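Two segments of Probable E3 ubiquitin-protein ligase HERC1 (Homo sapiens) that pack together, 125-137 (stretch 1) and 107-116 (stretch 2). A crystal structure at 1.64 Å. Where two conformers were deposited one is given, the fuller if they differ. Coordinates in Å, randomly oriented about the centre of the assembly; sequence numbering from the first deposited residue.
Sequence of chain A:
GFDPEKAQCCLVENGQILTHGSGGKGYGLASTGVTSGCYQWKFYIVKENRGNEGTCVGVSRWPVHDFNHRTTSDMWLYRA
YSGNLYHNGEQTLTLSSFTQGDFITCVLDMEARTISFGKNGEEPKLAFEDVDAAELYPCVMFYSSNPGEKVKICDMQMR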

# COMPACT_ATOMS: atom_id res chain seq x y z
N LYS A 125 11.04 -6.19 7.26
CA LYS A 125 11.22 -7.57 6.88
C LYS A 125 11.02 -7.71 5.38
O LYS A 125 10.09 -7.12 4.81
CB LYS A 125 10.25 -8.46 7.66
CG LYS A 125 10.51 -8.46 9.16
CD LYS A 125 9.94 -9.69 9.84
N LEU A 126 11.89 -8.49 4.73
CA LEU A 126 11.76 -8.79 3.30
C LEU A 126 10.40 -9.44 3.04
O LEU A 126 10.04 -10.43 3.67
CB LEU A 126 12.88 -9.74 2.84
CG LEU A 126 12.85 -10.17 1.37
CD1 LEU A 126 13.11 -9.01 0.44
CD2 LEU A 126 13.90 -11.26 1.12
N ALA A 127 9.64 -8.87 2.12
CA ALA A 127 8.31 -9.33 1.81
C ALA A 127 8.22 -9.94 0.42
O ALA A 127 7.58 -10.99 0.23
CB ALA A 127 7.35 -8.15 1.92
N PHE A 128 8.82 -9.28 -0.57
CA PHE A 128 8.76 -9.72 -1.95
C PHE A 128 10.14 -9.65 -2.60
O PHE A 128 10.90 -8.72 -2.35
CB PHE A 128 7.79 -8.86 -2.78
CG PHE A 128 6.36 -8.84 -2.27
CD1 PHE A 128 5.48 -9.88 -2.57
CD2 PHE A 128 5.87 -7.74 -1.58
CE1 PHE A 128 4.16 -9.83 -2.14
CE2 PHE A 128 4.55 -7.69 -1.16
CZ PHE A 128 3.70 -8.74 -1.44
N GLU A 129 10.43 -10.64 -3.44
CA GLU A 129 11.62 -10.64 -4.26
C GLU A 129 11.25 -10.70 -5.73
O GLU A 129 10.07 -10.86 -6.09
CB GLU A 129 12.50 -11.84 -3.90
CG GLU A 129 13.03 -11.81 -2.48
CD GLU A 129 13.83 -13.06 -2.14
OE1 GLU A 129 15.07 -13.00 -2.24
OE2 GLU A 129 13.20 -14.07 -1.78
N ASP A 130 12.25 -10.53 -6.58
CA ASP A 130 12.11 -10.62 -8.04
C ASP A 130 11.06 -9.62 -8.53
O ASP A 130 10.28 -9.89 -9.42
CB ASP A 130 11.72 -12.05 -8.48
CG ASP A 130 12.67 -13.12 -7.95
OD1 ASP A 130 13.86 -13.13 -8.33
OD2 ASP A 130 12.21 -13.98 -7.17
N VAL A 131 11.06 -8.43 -7.95
CA VAL A 131 10.12 -7.40 -8.36
C VAL A 131 10.44 -6.97 -9.79
O VAL A 131 11.54 -6.56 -10.07
CB VAL A 131 10.16 -6.21 -7.38
CG1 VAL A 131 9.34 -5.03 -7.87
CG2 VAL A 131 9.70 -6.68 -6.02
N ASP A 132 9.47 -7.06 -10.68
CA ASP A 132 9.73 -7.02 -12.11
C ASP A 132 8.99 -5.93 -12.88
O ASP A 132 8.61 -6.10 -14.03
CB ASP A 132 9.46 -8.42 -12.70
CG ASP A 132 8.00 -8.87 -12.55
OD1 ASP A 132 7.16 -8.13 -11.97
OD2 ASP A 132 7.69 -9.99 -13.02
N ALA A 133 8.78 -4.78 -12.23
CA ALA A 133 8.27 -3.59 -12.91
C ALA A 133 9.37 -2.56 -13.07
O ALA A 133 10.28 -2.48 -12.25
CB ALA A 133 7.12 -2.98 -12.15
N ALA A 134 9.27 -1.79 -14.16
CA ALA A 134 10.21 -0.74 -14.43
C ALA A 134 9.95 0.49 -13.58
O ALA A 134 10.91 1.20 -13.23
CB ALA A 134 10.18 -0.35 -15.89
N GLU A 135 8.68 0.78 -13.33
CA GLU A 135 8.32 1.95 -12.54
C GLU A 135 7.20 1.58 -11.58
O GLU A 135 6.21 0.95 -11.98
CB GLU A 135 7.88 3.10 -13.44
CG GLU A 135 7.49 4.37 -12.68
CD GLU A 135 7.59 5.64 -13.49
OE1 GLU A 135 7.67 5.59 -14.72
OE2 GLU A 135 7.61 6.72 -12.85
N LEU A 136 7.34 1.97 -10.32
CA LEU A 136 6.37 1.61 -9.29
C LEU A 136 6.00 2.81 -8.45
O LEU A 136 6.82 3.71 -8.22
CB LEU A 136 6.87 0.48 -8.39
CG LEU A 136 6.89 -0.89 -9.08
CD1 LEU A 136 7.63 -1.92 -8.23
CD2 LEU A 136 5.47 -1.35 -9.35
N TYR A 137 4.74 2.82 -8.03
CA TYR A 137 4.23 3.92 -7.21
C TYR A 137 3.76 3.37 -5.89
O TYR A 137 3.05 2.38 -5.85
CB TYR A 137 3.02 4.59 -7.87
CG TYR A 137 3.29 5.17 -9.22
CD1 TYR A 137 3.35 4.35 -10.36
CD2 TYR A 137 3.48 6.53 -9.38
CE1 TYR A 137 3.61 4.88 -11.60
CE2 TYR A 137 3.75 7.05 -10.64
CZ TYR A 137 3.79 6.22 -11.73
OH TYR A 137 4.05 6.79 -12.97
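Stretch 2 (107-116) VLDMEARTIS

What fills the apolar centre of the contact? Ile 115, which loses more surface to the other stretch than any other residue here, lies on the same face of the sheet as Phe 128. Its CB stands 4.0 Å from CD2 of Phe 128, at the edge of the ring and near its plane. With chi1 in the m well and chi2 in t, the Ile 115 side chain also brings CD1 to 3.8 Å from CG2 of Val 131, a buried residue whose CA-to-CB bond points toward stretch 2. Farther along, Leu 136 meets the strand of residues 107-109: its CB is 3.9 Å from CD2 of Leu 108, and its CD1 is 4.1 Å from SE of Met 110, a selenomethionine. All three chi angles of Met 110 are m, and this folded side chain carries its CE to 3.3 Å from O of Ala 134 and 3.5 Å from O of Ala 133.

How does the backbone of stretch 2 run against stretch 1? Stretch 2 is a hairpin, with strand 107-109 leading through 110-112, which have helical phi/psi, into Arg 113 at 63/50 and then strand 114-116. The returning strand lies beside strand 125-128, their N-to-C directions 129° apart and their axes approaching to 4.5 Å. The pairing is therefore antiparallel but strongly splayed. Val 107 and Asp 109 pair with Ser 116 and Thr 114 within the hairpin itself.

Where does the register change? Leu 126 faces Ser 116 as a non-hydrogen-bonded pair, CA to CA 4.2 Å, whereas Phe 128 faces Ile 115 as a hydrogen-bonded pair at 5.1 Å. The shift of one residue is a beta bulge, in which O of Ile 115 accepts from both N of Ala 127 (2.8 Å) and N of Phe 128 (3.1 Å). Ile 115 N returns a bond to O of Phe 128 at 3.0 Å. The helical-side psi of Ala 127, -45°, accompanies this bulge.

What closes the polar edge? Beyond the strand, O of Arg 113 receives a nearly straight hydrogen bond from N of Val 131 at 3.0 Å. Asp 130 N instead bonds to a water at 2.9 Å, and the same water donates to O of Ala 112, also at 2.9 Å, bridging turn to loop. On the face shared by Leu 126 and Ser 116, CD1 of Leu 126 reaches CB of Thr 114 at 3.6 Å and OG of Ser 116 at 4.0 Å.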

# COMPACT_ATOMS: atom_id res chain seq x y z
N VAL A 107 10.05 -0.26 2.04
CA VAL A 107 11.32 -0.10 1.37
C VAL A 107 11.23 -0.73 -0.01
O VAL A 107 11.03 -1.95 -0.11
CB VAL A 107 12.48 -0.77 2.14
CG1 VAL A 107 13.79 -0.48 1.45
CG2 VAL A 107 12.53 -0.24 3.56
N LEU A 108 11.29 0.10 -1.03
CA LEU A 108 11.25 -0.34 -2.41
C LEU A 108 12.65 -0.24 -2.97
O LEU A 108 13.16 0.86 -3.23
CB LEU A 108 10.26 0.50 -3.23
CG LEU A 108 10.23 0.20 -4.71
CD1 LEU A 108 9.80 -1.25 -4.97
CD2 LEU A 108 9.33 1.21 -5.42
N ASP A 109 13.27 -1.40 -3.18
CA ASP A 109 14.66 -1.48 -3.64
C ASP A 109 14.66 -1.96 -5.08
O ASP A 109 14.54 -3.16 -5.36
CB ASP A 109 15.45 -2.41 -2.71
CG ASP A 109 16.95 -2.38 -2.99
OD1 ASP A 109 17.33 -2.01 -4.11
OD2 ASP A 109 17.72 -2.71 -2.07
N MSE A 110 14.76 -1.01 -6.01
CA MSE A 110 14.63 -1.32 -7.43
C MSE A 110 15.90 -1.90 -8.01
O MSE A 110 15.90 -2.43 -9.13
CB MSE A 110 14.24 -0.10 -8.24
CG MSE A 110 12.99 0.61 -7.73
SE MSE A 110 11.43 -0.48 -8.25
CE MSE A 110 11.46 0.05 -10.15
N GLU A 111 17.00 -1.75 -7.29
CA GLU A 111 18.28 -2.34 -7.69
C GLU A 111 18.27 -3.84 -7.36
O GLU A 111 18.48 -4.67 -8.24
CB GLU A 111 19.45 -1.61 -7.00
CG GLU A 111 20.83 -2.20 -7.27
CD GLU A 111 21.20 -2.22 -8.74
OE1 GLU A 111 22.13 -2.99 -9.09
OE2 GLU A 111 20.57 -1.50 -9.54
N ALA A 112 17.98 -4.18 -6.10
CA ALA A 112 17.86 -5.58 -5.65
C ALA A 112 16.55 -6.24 -6.04
O ALA A 112 16.43 -7.45 -5.91
CB ALA A 112 18.03 -5.68 -4.16
N ARG A 113 15.57 -5.44 -6.49
CA ARG A 113 14.24 -5.94 -6.91
C ARG A 113 13.51 -6.59 -5.73
O ARG A 113 12.97 -7.71 -5.80
CB ARG A 113 14.34 -6.86 -8.15
CG ARG A 113 15.05 -6.20 -9.33
CD ARG A 113 15.11 -7.07 -10.59
N THR A 114 13.47 -5.86 -4.62
CA THR A 114 12.86 -6.34 -3.41
C THR A 114 11.99 -5.25 -2.79
O THR A 114 12.19 -4.06 -3.05
CB THR A 114 13.86 -6.81 -2.33
OG1 THR A 114 14.63 -5.69 -1.82
CG2 THR A 114 14.76 -7.92 -2.91
N ILE A 115 11.00 -5.72 -2.05
CA ILE A 115 10.15 -4.89 -1.21
C ILE A 115 10.16 -5.42 0.20
O ILE A 115 9.99 -6.64 0.43
CB ILE A 115 8.69 -4.89 -1.73
CG1 ILE A 115 8.62 -4.21 -3.10
CG2 ILE A 115 7.78 -4.21 -0.71
CD1 ILE A 115 7.39 -4.59 -3.89
N SER A 116 10.37 -4.53 1.18
CA SER A 116 10.34 -4.92 2.58
C SER A 116 9.39 -4.00 3.34
O SER A 116 9.17 -2.88 2.91
CB SER A 116 11.75 -4.85 3.18
OG SER A 116 12.69 -5.56 2.39
O HOH W 1 15.03 -9.97 -6.00